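Local coordinates for protein B- and T-lymphocyte attenuator (Mus musculus, PDB 1XAU) that acts as an inhibitory receptor on lymphocytes, restraining antigen-receptor signalling through the phosphatases SHP-1 and SHP-2 and interacting with the TNF-receptor family member HVEM, at residues N46-K51 / S95-F100; L16-N21 / I105-V110; Q65-W70 / H82-H87. One frame throughout, in Å; residues are numbered along the deposited sequence.

Interaction 1 (N46-K51 / S95-F100)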
loop_
_atom_site.group_PDB
_atom_site.type_symbol
_atom_site.label_atom_id
_atom_site.label_comp_id
_atom_site.label_asym_id
_atom_site.label_seq_id
_atom_site.Cartn_x
_atom_site.Cartn_y
_atom_site.Cartn_z
ATOM N N ASN A 46 7.792 9.940 -2.923
ATOM C CA ASN A 46 7.677 8.836 -3.901
ATOM C C ASN A 46 7.454 7.677 -2.916
ATOM O O ASN A 46 8.341 7.300 -2.168
ATOM C CB ASN A 46 9.004 8.585 -4.632
ATOM C CG ASN A 46 8.923 7.429 -5.647
ATOM O OD1 ASN A 46 7.861 6.794 -5.856
ATOM N ND2 ASN A 46 10.038 7.180 -6.332
ATOM N N VAL A 47 6.271 7.116 -2.946
ATOM C CA VAL A 47 5.964 6.048 -2.019
ATOM C C VAL A 47 5.945 4.722 -2.753
ATOM O O VAL A 47 5.518 4.709 -3.910
ATOM C CB VAL A 47 4.578 6.265 -1.477
ATOM C CG1 VAL A 47 4.196 5.111 -0.464
ATOM C CG2 VAL A 47 4.535 7.648 -0.735
ATOM N N THR A 48 6.378 3.660 -2.100
ATOM C CA THR A 48 6.356 2.359 -2.771
ATOM C C THR A 48 5.663 1.306 -1.919
ATOM O O THR A 48 5.562 1.471 -0.736
ATOM C CB THR A 48 7.770 1.896 -3.152
ATOM O OG1 THR A 48 8.545 1.717 -2.004
ATOM C CG2 THR A 48 8.518 3.009 -3.921
ATOM N N TRP A 49 5.188 0.231 -2.525
ATOM C CA TRP A 49 4.502 -0.793 -1.734
ATOM C C TRP A 49 5.496 -1.915 -1.505
ATOM O O TRP A 49 6.359 -2.196 -2.371
ATOM C CB TRP A 49 3.311 -1.358 -2.521
ATOM C CG TRP A 49 2.134 -0.406 -2.488
ATOM C CD1 TRP A 49 1.786 0.574 -3.424
ATOM C CD2 TRP A 49 1.196 -0.308 -1.443
ATOM N NE1 TRP A 49 0.652 1.245 -2.999
ATOM C CE2 TRP A 49 0.267 0.726 -1.787
ATOM C CE3 TRP A 49 1.038 -0.998 -0.224
ATOM C CZ2 TRP A 49 -0.809 1.060 -0.962
ATOM C CZ3 TRP A 49 -0.019 -0.673 0.594
ATOM C CH2 TRP A 49 -0.964 0.365 0.211
ATOM N N CYS A 50 5.309 -2.589 -0.381
ATOM C CA CYS A 50 6.138 -3.717 -0.007
ATOM C C CYS A 50 5.210 -4.862 0.388
ATOM O O CYS A 50 4.089 -4.624 0.824
ATOM C CB CYS A 50 6.985 -3.445 1.242
ATOM S SG CYS A 50 8.072 -2.011 1.125
ATOM N N LYS A 51 5.686 -6.103 0.244
ATOM C CA LYS A 51 4.870 -7.236 0.641
ATOM C C LYS A 51 5.806 -8.152 1.448
ATOM O O LYS A 51 6.953 -8.351 1.049
ATOM C CB LYS A 51 4.343 -8.001 -0.562
ATOM C CG LYS A 51 3.472 -9.218 -0.155
ATOM C CD LYS A 51 2.856 -9.941 -1.406
ATOM C CE LYS A 51 2.005 -11.140 -0.996
ATOM N NZ LYS A 51 1.491 -11.881 -2.196
ATOM N N SER A 95 2.626 -3.150 3.018
ATOM C CA SER A 95 2.877 -1.874 3.753
ATOM C C SER A 95 3.395 -0.923 2.696
ATOM O O SER A 95 3.792 -1.368 1.598
ATOM C CB SER A 95 3.957 -2.050 4.877
ATOM O OG SER A 95 5.212 -2.468 4.326
ATOM N N CYS A 96 3.447 0.378 3.004
ATOM C CA CYS A 96 3.985 1.345 2.045
ATOM C C CYS A 96 5.194 2.033 2.746
ATOM O O CYS A 96 5.292 2.036 3.988
ATOM C CB CYS A 96 2.849 2.352 1.571
ATOM S SG CYS A 96 1.900 3.016 3.013
ATOM N N SER A 97 6.141 2.535 1.971
ATOM C CA SER A 97 7.310 3.174 2.607
ATOM C C SER A 97 7.819 4.236 1.672
ATOM O O SER A 97 7.472 4.287 0.482
ATOM C CB SER A 97 8.473 2.198 2.888
ATOM O OG SER A 97 8.738 1.458 1.720
ATOM N N THR A 98 8.660 5.109 2.211
ATOM C CA THR A 98 9.194 6.112 1.352
ATOM C C THR A 98 10.541 6.522 1.949
ATOM O O THR A 98 10.722 6.450 3.148
ATOM C CB THR A 98 8.239 7.344 1.234
ATOM O OG1 THR A 98 8.835 8.310 0.341
ATOM C CG2 THR A 98 8.059 8.037 2.560
ATOM N N ASN A 99 11.473 6.898 1.087
ATOM C CA ASN A 99 12.800 7.399 1.492
ATOM C C ASN A 99 12.509 8.851 1.114
ATOM O O ASN A 99 12.362 9.182 -0.085
ATOM C CB ASN A 99 13.922 6.838 0.591
ATOM C CG ASN A 99 13.993 5.330 0.619
ATOM O OD1 ASN A 99 13.566 4.692 1.616
ATOM N ND2 ASN A 99 14.554 4.721 -0.455
ATOM N N PHE A 100 12.331 9.703 2.101
ATOM C CA PHE A 100 12.010 11.082 1.746
ATOM C C PHE A 100 12.855 11.981 2.614
ATOM O O PHE A 100 12.767 11.897 3.845
ATOM C CB PHE A 100 10.542 11.375 2.008
ATOM C CG PHE A 100 10.111 12.739 1.525
ATOM C CD1 PHE A 100 10.012 13.008 0.152
ATOM C CD2 PHE A 100 9.778 13.747 2.436
ATOM C CE1 PHE A 100 9.577 14.255 -0.318
ATOM C CE2 PHE A 100 9.348 14.992 1.976
ATOM C CZ PHE A 100 9.245 15.242 0.593
HETATM O O HOH W 1 10.339 10.695 -2.136
HETATM O O HOH W 2 10.926 6.548 -1.918
#
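Trp-49 sets its CG anti to the carbonyl carbon (chi1 -78°), while Cys-96 holds SG between its backbone N and carbonyl carbon (chi1 48°), where the sulfur comes obliquely near the indole, 5.0 Å from the centroid of its six-membered ring. This is the signature core of the immunoglobulin fold, a tryptophan packed beside the intersheet disulfide, here Cys-96 to Cys-36. Because the two residues pair directly on one face of the antiparallel sheet, Cys-96 CB sits over the six-membered ring, 4.2 Å from its centroid, in a CH-pi contact. Val-47 CG1 closes on Cys-96 CB at 3.7 Å; a beta-branched, apolar residue suits this buried, strand-forming site. Backbone bonds pair Thr-48 with Ser-97 and Cys-50 with Ser-95, beginning with Thr-48 N to Ser-97 O at 2.9 Å. The side chains of these four residues share the other face of the sheet, where small groups fit closely: Cys-50 SG rests 3.6 Å from Ser-97 OG. Near Asn-46 a hydroxyl and waters take over. Asn-46 O is gripped by both water 2 and Thr-98 OG1, the latter at 2.7 Å from a position 55° out of the carbonyl plane.

Interaction 2 (L16-N21 / I105-V110). With CD (cadmium ion), chain B.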
loop_
_atom_site.group_PDB
_atom_site.type_symbol
_atom_site.label_atom_id
_atom_site.label_comp_id
_atom_site.label_asym_id
_atom_site.label_seq_id
_atom_site.Cartn_x
_atom_site.Cartn_y
_atom_site.Cartn_z
ATOM N N LEU A 16 2.878 7.962 6.919
ATOM C CA LEU A 16 2.126 6.967 6.094
ATOM C C LEU A 16 1.150 6.393 7.130
ATOM O O LEU A 16 1.557 5.833 8.170
ATOM C CB LEU A 16 3.114 5.914 5.577
ATOM C CG LEU A 16 4.218 6.473 4.715
ATOM C CD1 LEU A 16 5.083 5.307 4.183
ATOM C CD2 LEU A 16 3.651 7.265 3.526
ATOM N N ASN A 17 -0.138 6.592 6.854
ATOM C CA ASN A 17 -1.166 6.321 7.813
ATOM C C ASN A 17 -2.147 5.157 7.646
ATOM O O ASN A 17 -3.338 5.304 7.861
ATOM C CB ASN A 17 -1.922 7.637 8.064
ATOM C CG ASN A 17 -1.058 8.682 8.824
ATOM O OD1 ASN A 17 -0.126 8.321 9.530
ATOM N ND2 ASN A 17 -1.401 9.972 8.710
ATOM N N ILE A 18 -1.643 3.998 7.257
ATOM C CA ILE A 18 -2.504 2.813 7.217
ATOM C C ILE A 18 -2.784 2.583 8.728
ATOM O O ILE A 18 -1.859 2.724 9.532
ATOM C CB ILE A 18 -1.686 1.647 6.663
ATOM C CG1 ILE A 18 -1.518 1.852 5.157
ATOM C CG2 ILE A 18 -2.338 0.254 7.001
ATOM C CD1 ILE A 18 -0.647 0.756 4.497
ATOM N N LYS A 19 -4.011 2.240 9.102
ATOM C CA LYS A 19 -4.302 1.963 10.524
ATOM C C LYS A 19 -3.648 0.700 11.007
ATOM O O LYS A 19 -3.565 -0.273 10.254
ATOM C CB LYS A 19 -5.805 1.826 10.738
ATOM C CG LYS A 19 -6.479 3.173 11.001
ATOM C CD LYS A 19 -7.987 2.985 11.290
ATOM C CE LYS A 19 -8.282 3.155 12.786
ATOM N NZ LYS A 19 -7.772 4.515 13.326
ATOM N N ARG A 20 -3.228 0.695 12.270
ATOM C CA ARG A 20 -2.583 -0.480 12.858
ATOM C C ARG A 20 -3.531 -1.668 12.821
ATOM O O ARG A 20 -4.715 -1.498 12.945
ATOM C CB ARG A 20 -2.208 -0.202 14.311
ATOM C CG ARG A 20 -1.135 -1.126 14.861
ATOM C CD ARG A 20 -1.074 -0.965 16.401
ATOM N NE ARG A 20 0.188 -0.395 16.874
ATOM C CZ ARG A 20 1.395 -0.924 16.650
ATOM N NH1 ARG A 20 1.501 -2.055 15.945
ATOM N NH2 ARG A 20 2.503 -0.303 17.095
ATOM N N ASN A 21 -3.024 -2.855 12.592
ATOM C CA ASN A 21 -3.926 -4.011 12.630
ATOM C C ASN A 21 -4.965 -3.977 11.519
ATOM O O ASN A 21 -6.023 -4.532 11.671
ATOM C CB ASN A 21 -4.601 -3.963 14.010
ATOM C CG ASN A 21 -5.655 -5.034 14.217
ATOM O OD1 ASN A 21 -5.392 -6.253 14.005
ATOM N ND2 ASN A 21 -6.878 -4.601 14.665
ATOM N N ILE A 105 10.614 6.155 5.882
ATOM C CA ILE A 105 9.411 6.267 6.639
ATOM C C ILE A 105 8.617 5.003 6.287
ATOM O O ILE A 105 8.545 4.652 5.117
ATOM C CB ILE A 105 8.643 7.524 6.243
ATOM C CG1 ILE A 105 9.525 8.759 6.559
ATOM C CG2 ILE A 105 7.312 7.541 6.962
ATOM C CD1 ILE A 105 8.969 10.053 6.005
ATOM N N ASN A 106 8.022 4.353 7.274
ATOM C CA ASN A 106 7.271 3.116 7.013
ATOM C C ASN A 106 5.848 3.225 7.527
ATOM O O ASN A 106 5.489 4.199 8.217
ATOM C CB ASN A 106 7.964 1.936 7.690
ATOM C CG ASN A 106 9.284 1.540 6.991
ATOM O OD1 ASN A 106 10.327 1.650 7.585
ATOM N ND2 ASN A 106 9.223 1.087 5.744
ATOM N N SER A 107 5.024 2.233 7.212
ATOM C CA SER A 107 3.649 2.287 7.664
ATOM C C SER A 107 3.366 1.010 8.372
ATOM O O SER A 107 4.156 0.094 8.333
ATOM C CB SER A 107 2.624 2.314 6.496
ATOM O OG SER A 107 2.698 1.100 5.717
ATOM N N HIS A 108 2.177 0.954 8.955
ATOM C CA HIS A 108 1.720 -0.256 9.548
ATOM C C HIS A 108 1.285 -1.162 8.342
ATOM O O HIS A 108 1.117 -0.675 7.207
ATOM C CB HIS A 108 0.502 0.052 10.423
ATOM C CG HIS A 108 0.872 0.731 11.714
ATOM N ND1 HIS A 108 1.808 0.176 12.556
ATOM C CD2 HIS A 108 0.531 1.929 12.256
ATOM C CE1 HIS A 108 2.037 1.001 13.569
ATOM N NE2 HIS A 108 1.276 2.067 13.409
ATOM N N SER A 109 1.074 -2.453 8.599
ATOM C CA SER A 109 0.728 -3.362 7.521
ATOM C C SER A 109 -0.789 -3.562 7.416
ATOM O O SER A 109 -1.549 -3.320 8.383
ATOM C CB SER A 109 1.382 -4.745 7.786
ATOM O OG SER A 109 0.891 -5.237 9.022
ATOM N N VAL A 110 -1.218 -3.955 6.225
ATOM C CA VAL A 110 -2.618 -4.348 5.977
ATOM C C VAL A 110 -2.519 -5.790 5.524
ATOM O O VAL A 110 -1.721 -6.122 4.639
ATOM C CB VAL A 110 -3.364 -3.421 4.936
ATOM C CG1 VAL A 110 -2.520 -3.122 3.761
ATOM C CG2 VAL A 110 -4.695 -4.050 4.518
HETATM CD CD CD B . 1.008 4.005 14.588
HETATM O O HOH W 3 0.778 3.386 8.985
HETATM O O HOH W 4 4.671 6.972 8.851
HETATM O O HOH W 5 -0.293 -3.375 11.228
HETATM O O HOH W 6 3.430 3.505 15.537
HETATM O O HOH W 7 0.258 2.949 16.347
HETATM O O HOH W 8 0.394 5.467 16.439
HETATM O O HOH W 9 -0.708 4.318 14.178
#
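Leu-16 and Ile-18 press their apolar chains into Ser-107 and His-108 where the immunoglobulin chain crosses from one sheet of the sandwich to the other, against the irregular middle of strand 103-114. On this inner side the fit is close. Leu-16 CB meets Ser-107 CB at 3.7 Å, and CG lies near Ile-105 CG2, the two branched chains crossing obliquely. Ile-18 lays its CD1 3.5 Å from His-108 O and also touches Ser-107 OG. That small hydroxyl sits among carbons yet stays satisfied: it donates to His-108 O at 2.8 Å and accepts from Cys-96 N.

Direct backbone pairing is absent between the segments, and water does its work. Water 3 donates to Leu-16 O and Ile-18 O and accepts from His-108 N; water 5 links Asn-21 N with Ser-109 N.

The outer side, with Lys-19, Arg-20 and Asn-21, is open to solvent. Arg-20 has CG anti to its backbone N (chi1 -160°), and that methylene lies over the centre of the His-108 ring, 4.0 Å from the centroid. Farther out the chain bends, and His-108 CE1 comes over the middle of the guanidinium, 3.7 Å from Arg-20 CZ, with the two planes 44° apart. A long, flexible arginine can cover the imidazole this way; Ile-18 O lies at the ring's edge, in its plane. A cadmium ion, with several modelled waters close by, is bound by His-108 NE2 at 2.3 Å.

Interaction 3 (Q65-W70 / H82-H87)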
loop_
_atom_site.group_PDB
_atom_site.type_symbol
_atom_site.label_atom_id
_atom_site.label_comp_id
_atom_site.label_asym_id
_atom_site.label_seq_id
_atom_site.Cartn_x
_atom_site.Cartn_y
_atom_site.Cartn_z
ATOM N N GLN A 65 -1.359 -6.719 -14.067
ATOM C CA GLN A 65 -2.551 -6.856 -13.233
ATOM C C GLN A 65 -2.358 -6.208 -11.854
ATOM O O GLN A 65 -3.098 -6.536 -10.936
ATOM C CB GLN A 65 -2.805 -8.354 -13.092
ATOM C CG GLN A 65 -3.087 -8.988 -14.463
ATOM C CD GLN A 65 -3.505 -10.448 -14.305
ATOM O OE1 GLN A 65 -2.880 -11.190 -13.559
ATOM N NE2 GLN A 65 -4.558 -10.853 -15.007
ATOM N N LEU A 66 -1.379 -5.321 -11.711
ATOM C CA LEU A 66 -1.107 -4.724 -10.383
ATOM C C LEU A 66 -0.494 -3.365 -10.697
ATOM O O LEU A 66 0.603 -3.309 -11.351
ATOM C CB LEU A 66 -0.057 -5.521 -9.629
ATOM C CG LEU A 66 0.092 -5.200 -8.154
ATOM C CD1 LEU A 66 -1.218 -5.337 -7.464
ATOM C CD2 LEU A 66 1.206 -6.171 -7.525
ATOM N N TYR A 67 -1.125 -2.287 -10.233
ATOM C CA TYR A 67 -0.617 -0.956 -10.563
ATOM C C TYR A 67 -0.968 -0.008 -9.449
ATOM O O TYR A 67 -1.751 -0.350 -8.569
ATOM C CB TYR A 67 -1.165 -0.450 -11.940
ATOM C CG TYR A 67 -2.666 -0.235 -11.936
ATOM C CD1 TYR A 67 -3.190 1.028 -11.633
ATOM C CD2 TYR A 67 -3.549 -1.253 -12.274
ATOM C CE1 TYR A 67 -4.544 1.275 -11.669
ATOM C CE2 TYR A 67 -4.965 -1.015 -12.331
ATOM C CZ TYR A 67 -5.443 0.230 -12.028
ATOM O OH TYR A 67 -6.836 0.434 -12.018
ATOM N N THR A 68 -0.417 1.215 -9.506
ATOM C CA THR A 68 -0.652 2.158 -8.428
ATOM C C THR A 68 -1.238 3.451 -8.938
ATOM O O THR A 68 -1.223 3.754 -10.180
ATOM C CB THR A 68 0.656 2.496 -7.664
ATOM O OG1 THR A 68 1.569 3.174 -8.539
ATOM C CG2 THR A 68 1.397 1.205 -7.151
ATOM N N SER A 69 -1.810 4.213 -8.023
ATOM C CA SER A 69 -2.347 5.536 -8.408
ATOM C C SER A 69 -2.408 6.390 -7.138
ATOM O O SER A 69 -2.303 5.903 -5.979
ATOM C CB SER A 69 -3.773 5.450 -8.989
ATOM O OG SER A 69 -4.786 5.256 -8.017
ATOM N N TRP A 70 -2.629 7.683 -7.359
ATOM C CA TRP A 70 -2.810 8.596 -6.248
ATOM C C TRP A 70 -4.255 9.103 -6.318
ATOM O O TRP A 70 -4.767 9.392 -7.394
ATOM C CB TRP A 70 -1.810 9.768 -6.300
ATOM C CG TRP A 70 -0.507 9.437 -5.795
ATOM C CD1 TRP A 70 0.547 8.989 -6.508
ATOM C CD2 TRP A 70 -0.054 9.613 -4.451
ATOM N NE1 TRP A 70 1.657 8.901 -5.698
ATOM C CE2 TRP A 70 1.309 9.277 -4.425
ATOM C CE3 TRP A 70 -0.672 10.037 -3.270
ATOM C CZ2 TRP A 70 2.087 9.355 -3.261
ATOM C CZ3 TRP A 70 0.111 10.105 -2.079
ATOM C CH2 TRP A 70 1.460 9.772 -2.090
ATOM N N HIS A 82 -3.720 -1.235 -6.801
ATOM C CA HIS A 82 -4.919 -1.814 -7.458
ATOM C C HIS A 82 -4.618 -3.195 -8.012
ATOM O O HIS A 82 -3.669 -3.349 -8.795
ATOM C CB HIS A 82 -5.290 -0.986 -8.659
ATOM C CG HIS A 82 -5.586 0.441 -8.343
ATOM N ND1 HIS A 82 -6.858 0.894 -8.111
ATOM C CD2 HIS A 82 -4.779 1.527 -8.306
ATOM C CE1 HIS A 82 -6.824 2.213 -7.940
ATOM N NE2 HIS A 82 -5.580 2.622 -8.058
ATOM N N PHE A 83 -5.394 -4.185 -7.633
ATOM C CA PHE A 83 -5.227 -5.535 -8.141
ATOM C C PHE A 83 -6.339 -5.709 -9.207
ATOM O O PHE A 83 -7.560 -5.598 -8.888
ATOM C CB PHE A 83 -5.500 -6.563 -7.031
ATOM C CG PHE A 83 -4.565 -6.465 -5.855
ATOM C CD1 PHE A 83 -3.508 -7.373 -5.758
ATOM C CD2 PHE A 83 -4.736 -5.499 -4.873
ATOM C CE1 PHE A 83 -2.614 -7.313 -4.648
ATOM C CE2 PHE A 83 -3.830 -5.412 -3.754
ATOM C CZ PHE A 83 -2.766 -6.352 -3.671
ATOM N N LYS A 84 -5.943 -6.038 -10.433
ATOM C CA LYS A 84 -6.860 -6.126 -11.565
ATOM C C LYS A 84 -6.605 -7.397 -12.356
ATOM O O LYS A 84 -5.908 -7.362 -13.391
ATOM C CB LYS A 84 -6.609 -4.914 -12.485
ATOM C CG LYS A 84 -7.595 -4.794 -13.682
ATOM C CD LYS A 84 -7.432 -3.468 -14.452
ATOM C CE LYS A 84 -8.233 -3.531 -15.825
ATOM N NZ LYS A 84 -8.729 -2.139 -16.318
ATOM N N PRO A 85 -7.128 -8.521 -11.878
ATOM C CA PRO A 85 -7.930 -8.648 -10.651
ATOM C C PRO A 85 -7.017 -9.210 -9.589
ATOM O O PRO A 85 -5.861 -9.518 -9.880
ATOM C CB PRO A 85 -8.956 -9.724 -11.031
ATOM C CG PRO A 85 -8.149 -10.666 -11.860
ATOM C CD PRO A 85 -7.192 -9.752 -12.692
ATOM N N ILE A 86 -7.552 -9.426 -8.392
ATOM C CA ILE A 86 -6.809 -10.037 -7.329
ATOM C C ILE A 86 -6.823 -11.578 -7.443
ATOM O O ILE A 86 -7.770 -12.169 -8.030
ATOM C CB ILE A 86 -7.328 -9.588 -5.956
ATOM C CG1 ILE A 86 -6.280 -10.037 -4.925
ATOM C CG2 ILE A 86 -8.713 -10.212 -5.660
ATOM C CD1 ILE A 86 -6.456 -9.214 -3.682
ATOM N N HIS A 87 -5.739 -12.212 -7.018
ATOM C CA HIS A 87 -5.643 -13.668 -7.138
ATOM C C HIS A 87 -5.360 -14.308 -5.805
ATOM O O HIS A 87 -4.923 -13.645 -4.846
ATOM C CB HIS A 87 -4.480 -14.082 -8.068
ATOM C CG HIS A 87 -4.403 -13.330 -9.358
ATOM N ND1 HIS A 87 -3.494 -12.301 -9.573
ATOM C CD2 HIS A 87 -5.113 -13.452 -10.506
ATOM C CE1 HIS A 87 -3.667 -11.819 -10.797
ATOM N NE2 HIS A 87 -4.640 -12.504 -11.379
HETATM O O HOH W 10 -3.347 -8.583 -9.288
HETATM O O HOH W 11 -5.579 -13.650 -14.267
HETATM O O HOH W 12 -7.100 0.516 -15.370
#
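Tyr-67 and His-82 lie with their rings nearly parallel, planes 14° apart, but slid so far that they barely overlap, the centroids standing 4.5 Å apart. What covers the tyrosine face is chiefly the histidine methylene: His-82 CB is 3.7 Å from the ring centroid, a CH-pi contact, while the aliphatic CD of Lys-84 approaches the tyrosine edge. The imidazole has Tyr-67 CE1 over one face, and at its edge, in plane, Tyr-67 O and Ser-69 OG. Ser-69 OG and His-82 NE2 are hydrogen-bonded at 2.8 Å, which should fix the rotation of the imidazole.

On the other side of the sheet Phe-83 is sandwiched: Leu-66 CD1 covers one face, 3.8 Å from the ring centroid, and Ile-86 CD1 the opposite one. Branched aliphatic methyls suit both flat faces of a buried phenyl. Beneath the side chains the backbone pairs Tyr-67 with His-82 through two bonds, and Lys-84 N reaches Gln-65 O at 2.9 Å in a nearly straight bond. Water 10 bridges that same oxygen to Pro-85 O, just past the cis peptide before Pro-85, in the turn that follows the strand.

The contact belongs to the hairpin of strands 66-71 and 78-83. Strand 66-71 borders its sheet, Phe-83 packs on Phe-32 of strand 32-39, and Thr-68 faces Trp-49 of the opposing sheet.

In the fold
From the N terminus, residues 16-21 come first, and their partner, 105-110, comes almost last, so interaction 2 closes the longest loop. Within it, interaction 1 joins 46-51 to 95-100, and within that again interaction 3 joins 65-70 to 82-87 across a short hairpin; the three enclose one another without crossing. Interactions 1 and 2 meet where strands 92-100 and 103-114 lie side by side in the five-stranded sheet, Thr-98 O probably bonding to Ile-105 N; interaction 2 ties the crossover from strand 15-16 to strand 22-26 to this sheet. Interaction 3 belongs to the four-stranded sheet and meets interaction 1 by packing alone, as Val-47 on Trp-70. Interactions 2 and 3 lie on opposite sides of the domain.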